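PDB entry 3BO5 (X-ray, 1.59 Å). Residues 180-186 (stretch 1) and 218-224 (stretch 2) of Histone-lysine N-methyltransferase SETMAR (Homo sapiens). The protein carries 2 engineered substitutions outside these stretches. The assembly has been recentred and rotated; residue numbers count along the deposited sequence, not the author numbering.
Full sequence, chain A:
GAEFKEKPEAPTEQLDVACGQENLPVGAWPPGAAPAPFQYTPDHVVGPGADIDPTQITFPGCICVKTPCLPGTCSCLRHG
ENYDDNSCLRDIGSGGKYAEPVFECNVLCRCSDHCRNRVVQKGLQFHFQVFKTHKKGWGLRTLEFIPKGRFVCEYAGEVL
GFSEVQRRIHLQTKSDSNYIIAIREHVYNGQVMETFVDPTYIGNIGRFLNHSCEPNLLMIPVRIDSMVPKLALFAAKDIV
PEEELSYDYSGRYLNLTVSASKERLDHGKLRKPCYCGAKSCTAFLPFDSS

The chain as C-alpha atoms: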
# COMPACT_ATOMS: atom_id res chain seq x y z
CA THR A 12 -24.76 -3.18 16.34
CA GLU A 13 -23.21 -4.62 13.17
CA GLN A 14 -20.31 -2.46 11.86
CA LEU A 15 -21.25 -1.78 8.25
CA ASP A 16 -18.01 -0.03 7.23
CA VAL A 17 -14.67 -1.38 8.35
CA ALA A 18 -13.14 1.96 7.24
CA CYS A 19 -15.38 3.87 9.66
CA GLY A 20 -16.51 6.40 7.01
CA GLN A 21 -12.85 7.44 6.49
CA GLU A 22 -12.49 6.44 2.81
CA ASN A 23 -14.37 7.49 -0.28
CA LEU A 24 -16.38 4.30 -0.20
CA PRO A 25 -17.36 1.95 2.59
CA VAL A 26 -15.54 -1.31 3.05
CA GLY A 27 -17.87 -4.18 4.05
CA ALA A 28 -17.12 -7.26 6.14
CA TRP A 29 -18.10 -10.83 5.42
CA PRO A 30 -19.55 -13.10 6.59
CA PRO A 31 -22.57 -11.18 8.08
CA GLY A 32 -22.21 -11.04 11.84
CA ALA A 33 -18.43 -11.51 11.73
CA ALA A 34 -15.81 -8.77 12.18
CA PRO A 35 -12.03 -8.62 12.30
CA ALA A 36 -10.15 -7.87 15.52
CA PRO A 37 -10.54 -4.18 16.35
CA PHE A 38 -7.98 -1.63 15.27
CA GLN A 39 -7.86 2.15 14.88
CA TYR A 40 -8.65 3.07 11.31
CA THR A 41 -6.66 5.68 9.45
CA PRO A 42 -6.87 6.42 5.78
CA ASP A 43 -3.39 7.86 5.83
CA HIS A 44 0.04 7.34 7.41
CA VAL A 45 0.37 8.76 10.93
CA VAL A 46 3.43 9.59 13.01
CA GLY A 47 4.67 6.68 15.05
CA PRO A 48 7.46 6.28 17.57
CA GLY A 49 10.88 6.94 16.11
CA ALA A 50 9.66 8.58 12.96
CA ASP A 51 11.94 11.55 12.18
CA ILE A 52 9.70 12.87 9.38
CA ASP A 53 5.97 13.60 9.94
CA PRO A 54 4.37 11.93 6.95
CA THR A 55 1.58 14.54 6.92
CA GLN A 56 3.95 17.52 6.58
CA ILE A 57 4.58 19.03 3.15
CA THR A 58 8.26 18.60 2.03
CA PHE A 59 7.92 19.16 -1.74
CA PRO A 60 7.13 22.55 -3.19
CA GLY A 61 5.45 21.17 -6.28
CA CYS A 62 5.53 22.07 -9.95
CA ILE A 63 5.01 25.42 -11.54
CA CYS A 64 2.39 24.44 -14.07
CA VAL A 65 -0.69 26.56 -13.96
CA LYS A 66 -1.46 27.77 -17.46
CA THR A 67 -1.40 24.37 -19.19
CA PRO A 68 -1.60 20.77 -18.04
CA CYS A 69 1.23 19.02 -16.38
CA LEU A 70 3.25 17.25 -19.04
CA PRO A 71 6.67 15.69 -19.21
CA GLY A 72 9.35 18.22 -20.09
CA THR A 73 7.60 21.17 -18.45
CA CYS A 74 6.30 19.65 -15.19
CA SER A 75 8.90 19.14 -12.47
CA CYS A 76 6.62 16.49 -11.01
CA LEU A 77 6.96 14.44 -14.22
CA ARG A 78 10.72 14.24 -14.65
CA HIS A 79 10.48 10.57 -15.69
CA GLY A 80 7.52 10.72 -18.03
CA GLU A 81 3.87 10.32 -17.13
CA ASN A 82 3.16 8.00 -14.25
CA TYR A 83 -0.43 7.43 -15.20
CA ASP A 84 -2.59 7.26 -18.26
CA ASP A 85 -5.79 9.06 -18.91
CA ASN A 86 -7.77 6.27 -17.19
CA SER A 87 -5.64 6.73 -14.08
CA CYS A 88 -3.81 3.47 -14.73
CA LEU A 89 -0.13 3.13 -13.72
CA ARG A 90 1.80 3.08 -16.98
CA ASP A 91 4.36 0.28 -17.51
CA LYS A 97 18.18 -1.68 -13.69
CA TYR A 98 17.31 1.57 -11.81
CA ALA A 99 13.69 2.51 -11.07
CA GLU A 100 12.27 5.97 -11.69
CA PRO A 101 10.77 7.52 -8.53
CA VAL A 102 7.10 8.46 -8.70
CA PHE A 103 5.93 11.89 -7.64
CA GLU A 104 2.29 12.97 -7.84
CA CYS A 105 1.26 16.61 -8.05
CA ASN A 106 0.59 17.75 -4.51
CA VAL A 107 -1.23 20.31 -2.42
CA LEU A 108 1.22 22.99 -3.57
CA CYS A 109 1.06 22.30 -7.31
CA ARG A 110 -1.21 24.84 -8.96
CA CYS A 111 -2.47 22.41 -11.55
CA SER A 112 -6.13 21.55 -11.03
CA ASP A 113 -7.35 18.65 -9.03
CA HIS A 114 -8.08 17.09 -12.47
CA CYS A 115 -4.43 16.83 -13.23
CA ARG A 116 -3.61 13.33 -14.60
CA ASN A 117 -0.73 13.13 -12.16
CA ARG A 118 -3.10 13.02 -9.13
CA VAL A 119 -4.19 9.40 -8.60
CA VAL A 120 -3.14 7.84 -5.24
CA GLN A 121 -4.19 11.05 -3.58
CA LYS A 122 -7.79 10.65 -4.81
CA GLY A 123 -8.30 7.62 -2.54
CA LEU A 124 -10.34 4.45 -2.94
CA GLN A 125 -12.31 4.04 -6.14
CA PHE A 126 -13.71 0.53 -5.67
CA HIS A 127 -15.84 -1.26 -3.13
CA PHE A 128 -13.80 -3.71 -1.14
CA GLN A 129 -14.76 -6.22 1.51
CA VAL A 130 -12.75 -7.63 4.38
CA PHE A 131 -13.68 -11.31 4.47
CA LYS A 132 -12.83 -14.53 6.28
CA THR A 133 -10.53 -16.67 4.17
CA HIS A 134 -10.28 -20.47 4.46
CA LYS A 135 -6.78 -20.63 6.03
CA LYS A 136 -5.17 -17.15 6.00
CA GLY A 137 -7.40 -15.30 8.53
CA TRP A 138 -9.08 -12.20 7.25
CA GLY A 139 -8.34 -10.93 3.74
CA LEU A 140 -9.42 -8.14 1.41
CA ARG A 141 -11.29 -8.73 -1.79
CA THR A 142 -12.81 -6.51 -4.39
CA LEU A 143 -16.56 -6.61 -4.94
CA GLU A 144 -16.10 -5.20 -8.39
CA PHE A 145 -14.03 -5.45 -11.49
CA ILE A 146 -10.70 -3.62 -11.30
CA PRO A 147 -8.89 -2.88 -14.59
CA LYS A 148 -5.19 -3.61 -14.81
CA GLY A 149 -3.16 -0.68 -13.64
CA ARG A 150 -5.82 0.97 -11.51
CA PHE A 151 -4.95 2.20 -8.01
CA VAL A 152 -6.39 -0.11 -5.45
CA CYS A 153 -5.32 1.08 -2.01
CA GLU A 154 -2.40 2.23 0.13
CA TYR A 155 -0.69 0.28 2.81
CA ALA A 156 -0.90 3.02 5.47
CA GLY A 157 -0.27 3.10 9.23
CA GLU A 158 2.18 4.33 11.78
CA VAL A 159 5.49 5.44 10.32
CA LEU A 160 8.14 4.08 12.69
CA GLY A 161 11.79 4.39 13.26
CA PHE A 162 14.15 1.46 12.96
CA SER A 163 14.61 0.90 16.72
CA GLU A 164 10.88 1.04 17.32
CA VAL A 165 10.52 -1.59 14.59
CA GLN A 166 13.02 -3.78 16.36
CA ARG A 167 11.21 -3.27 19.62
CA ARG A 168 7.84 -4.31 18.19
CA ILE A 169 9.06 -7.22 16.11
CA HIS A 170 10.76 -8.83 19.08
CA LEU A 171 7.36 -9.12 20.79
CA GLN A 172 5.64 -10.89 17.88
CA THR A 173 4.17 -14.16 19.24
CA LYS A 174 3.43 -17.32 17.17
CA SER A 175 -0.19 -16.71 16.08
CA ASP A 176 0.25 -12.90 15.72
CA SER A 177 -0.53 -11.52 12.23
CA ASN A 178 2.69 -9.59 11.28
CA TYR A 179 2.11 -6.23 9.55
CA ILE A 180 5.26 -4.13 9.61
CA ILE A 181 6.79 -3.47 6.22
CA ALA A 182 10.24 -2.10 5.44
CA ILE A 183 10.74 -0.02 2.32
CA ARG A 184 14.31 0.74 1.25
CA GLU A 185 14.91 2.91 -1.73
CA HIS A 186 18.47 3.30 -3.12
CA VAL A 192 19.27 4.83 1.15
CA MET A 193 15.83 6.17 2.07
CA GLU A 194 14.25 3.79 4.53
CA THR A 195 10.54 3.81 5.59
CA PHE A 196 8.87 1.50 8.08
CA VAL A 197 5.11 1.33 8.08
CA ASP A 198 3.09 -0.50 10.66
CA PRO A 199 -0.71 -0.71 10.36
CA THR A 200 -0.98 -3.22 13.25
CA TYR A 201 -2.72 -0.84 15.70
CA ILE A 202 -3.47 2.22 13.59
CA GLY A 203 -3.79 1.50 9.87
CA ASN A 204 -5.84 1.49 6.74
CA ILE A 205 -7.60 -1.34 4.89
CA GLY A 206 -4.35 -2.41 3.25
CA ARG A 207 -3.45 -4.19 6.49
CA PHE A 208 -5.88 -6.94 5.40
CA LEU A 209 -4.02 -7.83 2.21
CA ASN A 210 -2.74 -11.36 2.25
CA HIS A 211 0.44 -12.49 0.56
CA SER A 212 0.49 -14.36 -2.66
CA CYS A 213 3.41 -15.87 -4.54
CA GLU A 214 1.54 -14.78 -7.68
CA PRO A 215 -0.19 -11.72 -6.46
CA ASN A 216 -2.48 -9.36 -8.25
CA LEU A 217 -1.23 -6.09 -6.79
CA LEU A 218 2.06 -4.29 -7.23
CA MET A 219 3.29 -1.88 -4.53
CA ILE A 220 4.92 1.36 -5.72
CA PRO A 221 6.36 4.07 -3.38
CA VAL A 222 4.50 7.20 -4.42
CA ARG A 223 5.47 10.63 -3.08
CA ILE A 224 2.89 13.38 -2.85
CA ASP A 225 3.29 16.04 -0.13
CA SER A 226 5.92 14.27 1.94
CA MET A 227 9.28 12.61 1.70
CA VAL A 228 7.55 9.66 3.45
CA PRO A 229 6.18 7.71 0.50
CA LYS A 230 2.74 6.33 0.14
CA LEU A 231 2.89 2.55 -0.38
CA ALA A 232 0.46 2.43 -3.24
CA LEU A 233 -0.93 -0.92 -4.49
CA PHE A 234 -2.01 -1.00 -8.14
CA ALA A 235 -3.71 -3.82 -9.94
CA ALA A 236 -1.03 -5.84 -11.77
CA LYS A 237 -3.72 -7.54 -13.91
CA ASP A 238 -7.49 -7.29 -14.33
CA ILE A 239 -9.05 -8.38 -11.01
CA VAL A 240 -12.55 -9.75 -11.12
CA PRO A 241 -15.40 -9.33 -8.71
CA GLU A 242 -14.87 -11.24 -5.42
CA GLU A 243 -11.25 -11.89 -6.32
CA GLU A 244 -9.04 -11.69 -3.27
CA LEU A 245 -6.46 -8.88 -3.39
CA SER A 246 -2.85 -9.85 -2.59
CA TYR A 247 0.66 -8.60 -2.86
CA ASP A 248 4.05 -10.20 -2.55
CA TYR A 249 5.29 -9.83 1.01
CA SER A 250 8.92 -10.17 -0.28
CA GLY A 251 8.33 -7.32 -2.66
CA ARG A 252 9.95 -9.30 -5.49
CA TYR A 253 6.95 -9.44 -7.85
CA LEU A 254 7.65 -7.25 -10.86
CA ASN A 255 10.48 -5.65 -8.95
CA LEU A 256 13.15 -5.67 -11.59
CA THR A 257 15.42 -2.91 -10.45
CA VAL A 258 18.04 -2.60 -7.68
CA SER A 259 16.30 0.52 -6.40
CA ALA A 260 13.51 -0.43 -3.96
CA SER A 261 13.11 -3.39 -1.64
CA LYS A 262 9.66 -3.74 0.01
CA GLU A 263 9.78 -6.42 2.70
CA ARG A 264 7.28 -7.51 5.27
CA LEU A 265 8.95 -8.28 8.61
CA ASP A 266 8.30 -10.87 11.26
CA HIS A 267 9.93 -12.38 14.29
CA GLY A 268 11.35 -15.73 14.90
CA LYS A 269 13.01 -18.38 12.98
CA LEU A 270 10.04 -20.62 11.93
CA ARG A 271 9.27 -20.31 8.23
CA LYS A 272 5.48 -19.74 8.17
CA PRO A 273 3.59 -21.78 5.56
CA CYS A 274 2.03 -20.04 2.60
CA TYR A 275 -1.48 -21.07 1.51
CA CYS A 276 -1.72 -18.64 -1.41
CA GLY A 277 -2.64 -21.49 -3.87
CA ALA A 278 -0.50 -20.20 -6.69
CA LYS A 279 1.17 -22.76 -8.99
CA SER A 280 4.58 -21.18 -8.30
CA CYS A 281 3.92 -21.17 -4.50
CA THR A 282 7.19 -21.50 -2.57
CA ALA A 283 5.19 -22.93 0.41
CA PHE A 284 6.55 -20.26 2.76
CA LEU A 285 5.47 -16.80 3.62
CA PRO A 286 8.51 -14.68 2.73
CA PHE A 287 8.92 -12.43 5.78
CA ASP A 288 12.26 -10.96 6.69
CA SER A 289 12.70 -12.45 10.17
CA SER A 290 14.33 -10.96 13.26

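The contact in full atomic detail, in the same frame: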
# COMPACT_ATOMS: atom_id res chain seq x y z
N ILE A 180 4.30 -5.17 9.92
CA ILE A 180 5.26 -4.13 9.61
C ILE A 180 5.89 -4.38 8.26
O ILE A 180 6.23 -5.54 7.94
CB ILE A 180 6.37 -4.09 10.70
CG1 ILE A 180 5.70 -3.88 12.06
CG2 ILE A 180 7.34 -2.95 10.40
CD1 ILE A 180 6.75 -3.71 13.17
N ILE A 181 6.09 -3.33 7.48
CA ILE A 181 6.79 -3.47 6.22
C ILE A 181 7.95 -2.48 6.20
O ILE A 181 7.86 -1.34 6.74
CB ILE A 181 5.83 -3.20 4.97
CG1 ILE A 181 6.51 -3.62 3.70
CG2 ILE A 181 5.37 -1.72 4.94
CD1 ILE A 181 5.53 -3.61 2.46
N ALA A 182 9.04 -2.92 5.58
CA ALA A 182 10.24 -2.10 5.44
C ALA A 182 10.48 -1.77 3.98
O ALA A 182 10.58 -2.65 3.13
CB ALA A 182 11.49 -2.81 6.02
N ILE A 183 10.55 -0.48 3.68
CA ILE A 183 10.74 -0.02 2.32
C ILE A 183 12.14 0.60 2.27
O ILE A 183 12.45 1.50 3.02
CB ILE A 183 9.71 1.07 1.93
CG1 ILE A 183 8.30 0.61 2.22
CG2 ILE A 183 9.90 1.53 0.42
CD1 ILE A 183 7.98 -0.71 1.52
N ARG A 184 12.99 0.12 1.39
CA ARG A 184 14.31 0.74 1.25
C ARG A 184 14.48 1.15 -0.19
O ARG A 184 14.32 0.33 -1.08
CB ARG A 184 15.44 -0.23 1.71
CG ARG A 184 15.26 -0.59 3.19
CD ARG A 184 16.47 -1.32 3.74
NE ARG A 184 16.35 -1.44 5.20
CZ ARG A 184 15.65 -2.40 5.83
NH1 ARG A 184 15.64 -2.42 7.17
NH2 ARG A 184 14.98 -3.32 5.13
N GLU A 185 14.77 2.43 -0.42
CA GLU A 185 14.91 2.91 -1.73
C GLU A 185 16.35 3.43 -1.90
O GLU A 185 16.81 4.26 -1.12
CB GLU A 185 13.93 4.05 -1.95
CG GLU A 185 12.45 3.58 -1.85
CD GLU A 185 11.51 4.74 -1.78
OE1 GLU A 185 11.19 5.17 -0.69
OE2 GLU A 185 11.11 5.26 -2.86
N HIS A 186 17.04 2.94 -2.92
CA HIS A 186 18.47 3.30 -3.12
C HIS A 186 18.61 4.37 -4.16
O HIS A 186 17.87 4.33 -5.15
CB HIS A 186 19.28 2.07 -3.53
CG HIS A 186 19.45 1.07 -2.43
ND1 HIS A 186 18.42 0.29 -1.97
CD2 HIS A 186 20.54 0.73 -1.69
CE1 HIS A 186 18.85 -0.48 -0.98
NE2 HIS A 186 20.14 -0.24 -0.80
N LEU A 218 0.70 -4.76 -7.29
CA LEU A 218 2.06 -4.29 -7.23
C LEU A 218 2.17 -3.05 -6.35
O LEU A 218 1.43 -2.12 -6.57
CB LEU A 218 2.60 -3.91 -8.65
CG LEU A 218 4.01 -3.38 -8.72
CD1 LEU A 218 5.06 -4.36 -8.21
CD2 LEU A 218 4.34 -2.92 -10.22
N MET A 219 3.12 -3.03 -5.39
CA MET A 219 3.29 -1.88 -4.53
C MET A 219 4.38 -0.93 -5.10
O MET A 219 5.49 -1.37 -5.43
CB MET A 219 3.78 -2.36 -3.17
CG MET A 219 3.82 -1.15 -2.16
SD MET A 219 4.43 -1.77 -0.58
CE MET A 219 2.89 -2.45 0.09
N ILE A 220 4.03 0.35 -5.23
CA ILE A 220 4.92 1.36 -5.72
C ILE A 220 5.03 2.46 -4.67
O ILE A 220 4.00 2.95 -4.23
CB ILE A 220 4.26 2.03 -7.00
CG1 ILE A 220 4.09 0.99 -8.10
CG2 ILE A 220 5.16 3.11 -7.59
CD1 ILE A 220 5.31 0.21 -8.33
N PRO A 221 6.27 2.86 -4.27
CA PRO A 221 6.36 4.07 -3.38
C PRO A 221 5.98 5.30 -4.18
O PRO A 221 6.53 5.54 -5.27
CB PRO A 221 7.86 4.11 -2.98
CG PRO A 221 8.44 2.73 -3.37
CD PRO A 221 7.58 2.25 -4.54
N VAL A 222 4.96 6.02 -3.70
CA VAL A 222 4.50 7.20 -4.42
C VAL A 222 4.62 8.39 -3.47
O VAL A 222 4.01 8.39 -2.40
CB VAL A 222 3.05 7.01 -4.88
CG1 VAL A 222 2.55 8.34 -5.48
CG2 VAL A 222 2.97 5.89 -5.95
N ARG A 223 5.41 9.40 -3.89
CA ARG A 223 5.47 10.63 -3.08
C ARG A 223 4.50 11.67 -3.52
O ARG A 223 4.31 11.86 -4.71
CB ARG A 223 6.92 11.17 -3.03
CG ARG A 223 7.82 10.29 -2.17
CD ARG A 223 9.28 10.62 -2.27
NE ARG A 223 9.98 9.82 -1.26
CZ ARG A 223 10.33 8.55 -1.41
NH1 ARG A 223 10.04 7.87 -2.53
NH2 ARG A 223 11.00 7.93 -0.42
N ILE A 224 3.90 12.37 -2.56
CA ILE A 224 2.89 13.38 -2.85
C ILE A 224 3.35 14.65 -2.11
O ILE A 224 4.14 15.41 -2.63
CB ILE A 224 1.50 12.96 -2.47
CG1 ILE A 224 1.22 11.55 -3.11
CG2 ILE A 224 0.44 14.03 -2.93
CD1 ILE A 224 -0.20 11.03 -2.97

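At the apolar centre of the contact, Met-219 lies extended (chi1 and chi2 both t), carrying its SD to 3.7 Å from CD1 of Ile-181 and 4.3 Å from CD1 of Ile-183. An unbranched, flexible thioether suits this place, since it spans the gap between strands and meets two isoleucines at once. That gap is wide: the axes of strands 181-185 and 218-223 come no nearer than 9.6 Å, at an angle of 63°, and even the closest CA pair, CA of Ile-183 and CA of Pro-221, is 8.3 Å apart, so the contact is made by side chains alone. Alternate residues of stretch 1, Ile-181, Ile-183 and Glu-185, direct CA-to-CB toward stretch 2, as do Met-219 and Pro-221 in return. Ile-183, with both chi angles m, also sets its CG2 4.2 Å from CG of Pro-221, whose compact ring provides an apolar surface.

Pro-221 leads to the polar edge, its CB 3.4 Å from OE2 of Glu-185. There Arg-223 starts sideways, but its long side chain brings the guanidinium to the Glu-185 carboxylate. Two hydrogen bonds form a bidentate salt bridge: NH2 of Arg-223 to OE1 of Glu-185 (2.8 Å, 162°) and NH1 of Arg-223 to OE2 of Glu-185 (2.8 Å, 170°). Both residues are buried, so this pairing compensates their charges. The stretches together bury 241 Å².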